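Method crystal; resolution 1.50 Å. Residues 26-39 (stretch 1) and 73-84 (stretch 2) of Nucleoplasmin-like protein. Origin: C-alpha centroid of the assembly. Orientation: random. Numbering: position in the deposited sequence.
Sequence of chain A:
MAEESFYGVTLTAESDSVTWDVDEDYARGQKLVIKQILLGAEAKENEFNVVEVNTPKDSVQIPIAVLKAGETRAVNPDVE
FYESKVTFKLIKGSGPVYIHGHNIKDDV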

# COMPACT_ATOMS: atom_id res chain seq x y z
N TYR A 26 16.03 26.23 -10.44
CA TYR A 26 15.80 25.94 -11.85
C TYR A 26 14.59 25.05 -11.75
O TYR A 26 14.63 24.01 -11.08
CB TYR A 26 16.96 25.17 -12.49
CG TYR A 26 17.98 26.06 -13.14
CD1 TYR A 26 19.33 25.72 -13.12
CD2 TYR A 26 17.60 27.27 -13.74
CE1 TYR A 26 20.29 26.57 -13.69
CE2 TYR A 26 18.55 28.12 -14.30
CZ TYR A 26 19.90 27.76 -14.27
OH TYR A 26 20.84 28.63 -14.78
N ALA A 27 13.50 25.47 -12.36
CA ALA A 27 12.27 24.71 -12.32
C ALA A 27 12.09 23.96 -13.63
O ALA A 27 11.64 24.52 -14.62
CB ALA A 27 11.08 25.64 -12.08
N ARG A 28 12.46 22.69 -13.64
CA ARG A 28 12.30 21.91 -14.86
C ARG A 28 11.38 20.72 -14.66
O ARG A 28 11.42 19.75 -15.41
CB ARG A 28 13.67 21.47 -15.40
CG ARG A 28 14.50 20.59 -14.49
CD ARG A 28 15.67 19.98 -15.27
NE ARG A 28 16.60 20.99 -15.79
CZ ARG A 28 17.55 21.57 -15.07
NH1 ARG A 28 17.72 21.25 -13.79
NH2 ARG A 28 18.32 22.50 -15.62
N GLY A 29 10.52 20.81 -13.65
CA GLY A 29 9.57 19.74 -13.40
C GLY A 29 10.07 18.63 -12.51
O GLY A 29 9.43 17.58 -12.40
N GLN A 30 11.20 18.85 -11.85
CA GLN A 30 11.72 17.81 -10.97
C GLN A 30 10.74 17.49 -9.85
O GLN A 30 10.12 18.38 -9.28
CB GLN A 30 13.08 18.21 -10.37
CG GLN A 30 13.09 19.48 -9.55
CD GLN A 30 13.53 20.69 -10.37
OE1 GLN A 30 12.85 21.07 -11.32
NE2 GLN A 30 14.67 21.28 -10.01
N LYS A 31 10.60 16.20 -9.56
CA LYS A 31 9.69 15.75 -8.52
C LYS A 31 10.29 14.59 -7.74
O LYS A 31 10.91 13.71 -8.32
CB LYS A 31 8.36 15.29 -9.13
CG LYS A 31 7.36 14.73 -8.12
CD LYS A 31 6.15 14.07 -8.77
CE LYS A 31 5.40 15.03 -9.68
NZ LYS A 31 4.12 14.45 -10.18
N LEU A 32 10.09 14.62 -6.43
CA LEU A 32 10.58 13.56 -5.57
C LEU A 32 9.36 12.78 -5.08
O LEU A 32 8.46 13.36 -4.48
CB LEU A 32 11.32 14.13 -4.37
CG LEU A 32 11.83 13.09 -3.36
CD1 LEU A 32 12.85 12.18 -4.02
CD2 LEU A 32 12.44 13.81 -2.18
N VAL A 33 9.33 11.49 -5.37
CA VAL A 33 8.21 10.67 -4.94
C VAL A 33 8.71 9.76 -3.83
O VAL A 33 9.67 9.02 -4.03
CB VAL A 33 7.68 9.79 -6.09
CG1 VAL A 33 6.46 8.99 -5.61
CG2 VAL A 33 7.32 10.65 -7.29
N ILE A 34 8.08 9.83 -2.67
CA ILE A 34 8.50 8.98 -1.56
C ILE A 34 7.57 7.79 -1.48
O ILE A 34 6.39 7.94 -1.16
CB ILE A 34 8.50 9.75 -0.23
CG1 ILE A 34 9.51 10.90 -0.29
CG2 ILE A 34 8.84 8.82 0.91
CD1 ILE A 34 10.92 10.48 -0.71
N LYS A 35 8.11 6.61 -1.77
CA LYS A 35 7.32 5.38 -1.78
C LYS A 35 7.27 4.61 -0.49
O LYS A 35 6.24 4.06 -0.13
CB LYS A 35 7.85 4.45 -2.88
CG LYS A 35 7.64 4.95 -4.30
CD LYS A 35 6.17 5.00 -4.63
CE LYS A 35 5.92 5.23 -6.11
NZ LYS A 35 4.46 5.11 -6.44
N GLN A 36 8.40 4.55 0.21
CA GLN A 36 8.48 3.78 1.44
C GLN A 36 9.45 4.37 2.46
O GLN A 36 10.49 4.92 2.11
CB GLN A 36 8.89 2.33 1.08
CG GLN A 36 9.21 1.42 2.26
CD GLN A 36 9.66 0.02 1.82
OE1 GLN A 36 8.87 -0.92 1.80
NE2 GLN A 36 10.93 -0.10 1.45
N ILE A 37 9.06 4.28 3.73
CA ILE A 37 9.90 4.73 4.84
C ILE A 37 9.91 3.51 5.73
O ILE A 37 8.88 3.09 6.26
CB ILE A 37 9.30 5.97 5.55
CG1 ILE A 37 9.24 7.13 4.55
CG2 ILE A 37 10.20 6.37 6.72
CD1 ILE A 37 8.71 8.44 5.12
N LEU A 38 11.10 2.94 5.89
CA LEU A 38 11.30 1.70 6.61
C LEU A 38 12.19 1.80 7.83
O LEU A 38 13.23 2.46 7.79
CB LEU A 38 11.89 0.70 5.60
CG LEU A 38 12.31 -0.72 5.98
CD1 LEU A 38 11.10 -1.56 6.37
CD2 LEU A 38 13.01 -1.32 4.77
N LEU A 39 11.77 1.14 8.91
CA LEU A 39 12.53 1.14 10.16
C LEU A 39 13.57 0.02 10.15
O LEU A 39 13.25 -1.13 9.87
CB LEU A 39 11.57 0.96 11.34
CG LEU A 39 12.20 1.02 12.74
CD1 LEU A 39 12.71 2.42 13.01
CD2 LEU A 39 11.15 0.62 13.78
N ARG A 73 6.50 -1.43 11.13
CA ARG A 73 7.83 -1.57 10.54
C ARG A 73 8.05 -0.63 9.37
O ARG A 73 9.18 -0.25 9.07
CB ARG A 73 8.01 -3.03 10.09
CG ARG A 73 9.34 -3.37 9.39
CD ARG A 73 10.55 -3.02 10.25
NE ARG A 73 10.48 -3.58 11.60
CZ ARG A 73 11.40 -3.38 12.53
NH1 ARG A 73 12.46 -2.63 12.27
NH2 ARG A 73 11.24 -3.90 13.74
N ALA A 74 6.97 -0.23 8.71
CA ALA A 74 7.09 0.64 7.56
C ALA A 74 5.79 1.32 7.16
O ALA A 74 4.71 0.88 7.53
CB ALA A 74 7.62 -0.17 6.36
N VAL A 75 5.92 2.42 6.43
CA VAL A 75 4.77 3.13 5.90
C VAL A 75 5.06 3.35 4.41
O VAL A 75 6.22 3.38 3.98
CB VAL A 75 4.50 4.49 6.58
CG1 VAL A 75 4.02 4.27 8.01
CG2 VAL A 75 5.74 5.36 6.54
N ASN A 76 4.01 3.49 3.63
CA ASN A 76 4.13 3.70 2.19
C ASN A 76 3.35 4.96 1.86
O ASN A 76 2.21 4.90 1.40
CB ASN A 76 3.55 2.50 1.45
CG ASN A 76 4.33 1.22 1.72
OD1 ASN A 76 5.40 1.01 1.16
ND2 ASN A 76 3.81 0.38 2.61
N PRO A 77 3.95 6.12 2.10
CA PRO A 77 3.29 7.40 1.84
C PRO A 77 2.82 7.61 0.40
O PRO A 77 1.66 7.98 0.16
CB PRO A 77 4.36 8.43 2.23
CG PRO A 77 5.20 7.70 3.24
CD PRO A 77 5.32 6.33 2.62
N ASP A 78 3.71 7.35 -0.55
CA ASP A 78 3.43 7.55 -1.96
C ASP A 78 3.08 9.01 -2.17
O ASP A 78 2.16 9.35 -2.91
CB ASP A 78 2.29 6.65 -2.46
CG ASP A 78 2.18 6.65 -3.99
OD1 ASP A 78 3.21 6.91 -4.65
OD2 ASP A 78 1.08 6.40 -4.53
N VAL A 79 3.82 9.88 -1.50
CA VAL A 79 3.59 11.31 -1.62
C VAL A 79 4.63 11.91 -2.55
O VAL A 79 5.67 11.31 -2.80
CB VAL A 79 3.67 12.02 -0.26
CG1 VAL A 79 2.57 11.51 0.64
CG2 VAL A 79 5.03 11.79 0.38
N GLU A 80 4.34 13.09 -3.08
CA GLU A 80 5.28 13.75 -3.96
C GLU A 80 5.53 15.20 -3.63
O GLU A 80 4.67 15.89 -3.08
CB GLU A 80 4.84 13.62 -5.41
CG GLU A 80 3.41 13.95 -5.70
CD GLU A 80 3.11 13.84 -7.18
OE1 GLU A 80 3.38 12.77 -7.76
OE2 GLU A 80 2.62 14.83 -7.76
N PHE A 81 6.72 15.65 -3.98
CA PHE A 81 7.16 17.01 -3.76
C PHE A 81 7.65 17.51 -5.11
O PHE A 81 8.58 16.96 -5.70
CB PHE A 81 8.27 17.03 -2.72
CG PHE A 81 7.90 16.36 -1.43
CD1 PHE A 81 8.29 15.04 -1.17
CD2 PHE A 81 7.11 17.02 -0.50
CE1 PHE A 81 7.88 14.40 -0.00
CE2 PHE A 81 6.71 16.39 0.67
CZ PHE A 81 7.09 15.07 0.92
N TYR A 82 7.00 18.56 -5.60
CA TYR A 82 7.31 19.10 -6.91
C TYR A 82 8.12 20.38 -6.84
O TYR A 82 7.81 21.28 -6.06
CB TYR A 82 5.99 19.36 -7.63
CG TYR A 82 6.09 19.95 -9.02
CD1 TYR A 82 6.40 19.15 -10.12
CD2 TYR A 82 5.80 21.29 -9.25
CE1 TYR A 82 6.42 19.68 -11.41
CE2 TYR A 82 5.82 21.83 -10.52
CZ TYR A 82 6.12 21.01 -11.60
OH TYR A 82 6.11 21.55 -12.87
N GLU A 83 9.17 20.45 -7.64
CA GLU A 83 10.03 21.63 -7.70
C GLU A 83 10.14 22.36 -6.38
O GLU A 83 9.73 23.52 -6.25
CB GLU A 83 9.49 22.61 -8.75
CG GLU A 83 9.59 22.10 -10.17
CD GLU A 83 9.01 23.06 -11.17
OE1 GLU A 83 9.24 22.85 -12.38
OE2 GLU A 83 8.34 24.03 -10.76
N SER A 84 10.69 21.68 -5.37
CA SER A 84 10.84 22.31 -4.08
C SER A 84 11.95 21.66 -3.28
O SER A 84 12.32 20.51 -3.52
CB SER A 84 9.50 22.27 -3.31
OG SER A 84 8.96 20.96 -3.25

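How does the start of stretch 1 reach stretch 2? It does so largely through the carboxylate of Glu 83. The backbone N of Gly 29 donates a hydrogen bond to OE1 of Glu 83 at 2.7 Å, and the same OE1 lies 3.4 Å from CB of Ala 27. Gly 29 has phi/psi of 88/12, angles at which a CB would jam against the preceding carbonyl, so glycine suits the turn. Gln 30 then returns the contact through its main chain: N of Glu 83 donates to O of Gln 30 at 2.8 Å, nearly straight at 168°.

What holds the next residues against their partners? The strand of stretch 1 that ends at Leu 39 runs antiparallel to strand 79-82, and the two backbones exchange hydrogen bonds at alternate residues. Lys 31, Val 33, Glu 80 and Tyr 82 share one face, where NZ of Lys 31 forms a salt bridge to OE2 of Glu 80 at 2.9 Å, positive ammonium meeting negative carboxylate. Leu 32, Ile 34, Val 79 and Phe 81 share the other, which is buried and apolar. N of Leu 32 donates to O of Phe 81 and N of Phe 81 to O of Leu 32, both at 2.9 Å. A CA-H...O contact from CA of Val 33 to O of Val 79, 3.4 Å, helps fill the gap before the next pair. N of Ile 34 gives 2.8 Å to O of Val 79, while the return bond from N of Val 79 to O of Ile 34 is weak at 3.2 Å. CG1 of Ile 34 meets the edge of the Phe 81 ring, 3.9 Å from CE1.

What happens where the register changes? Between Ile 34 and Ile 37 the pairing shifts by one residue, as stretch 2 loops through Asn 76, Pro 77 and Asp 78. Lys 35 has CB pointing away, yet its chain curls back so that its ammonium NZ makes a salt bridge with the carboxylate OD1 of Asp 78 at 2.8 Å, again opposite charges.

How does the second ladder close? Ile 37 and Val 75 exchange backbone bonds, N of each to O of the other, at 3.0 Å, and CB of Ile 37 packs 3.7 Å from CG2 of Val 75. CD1 of Leu 38 covers CB of Ala 74 at 3.7 Å. At Leu 39, N donates to O of Arg 73 and O accepts from NH1 of Arg 73, each at 2.9 Å, while CD2 of Leu 39 lies over one face of the guanidinium.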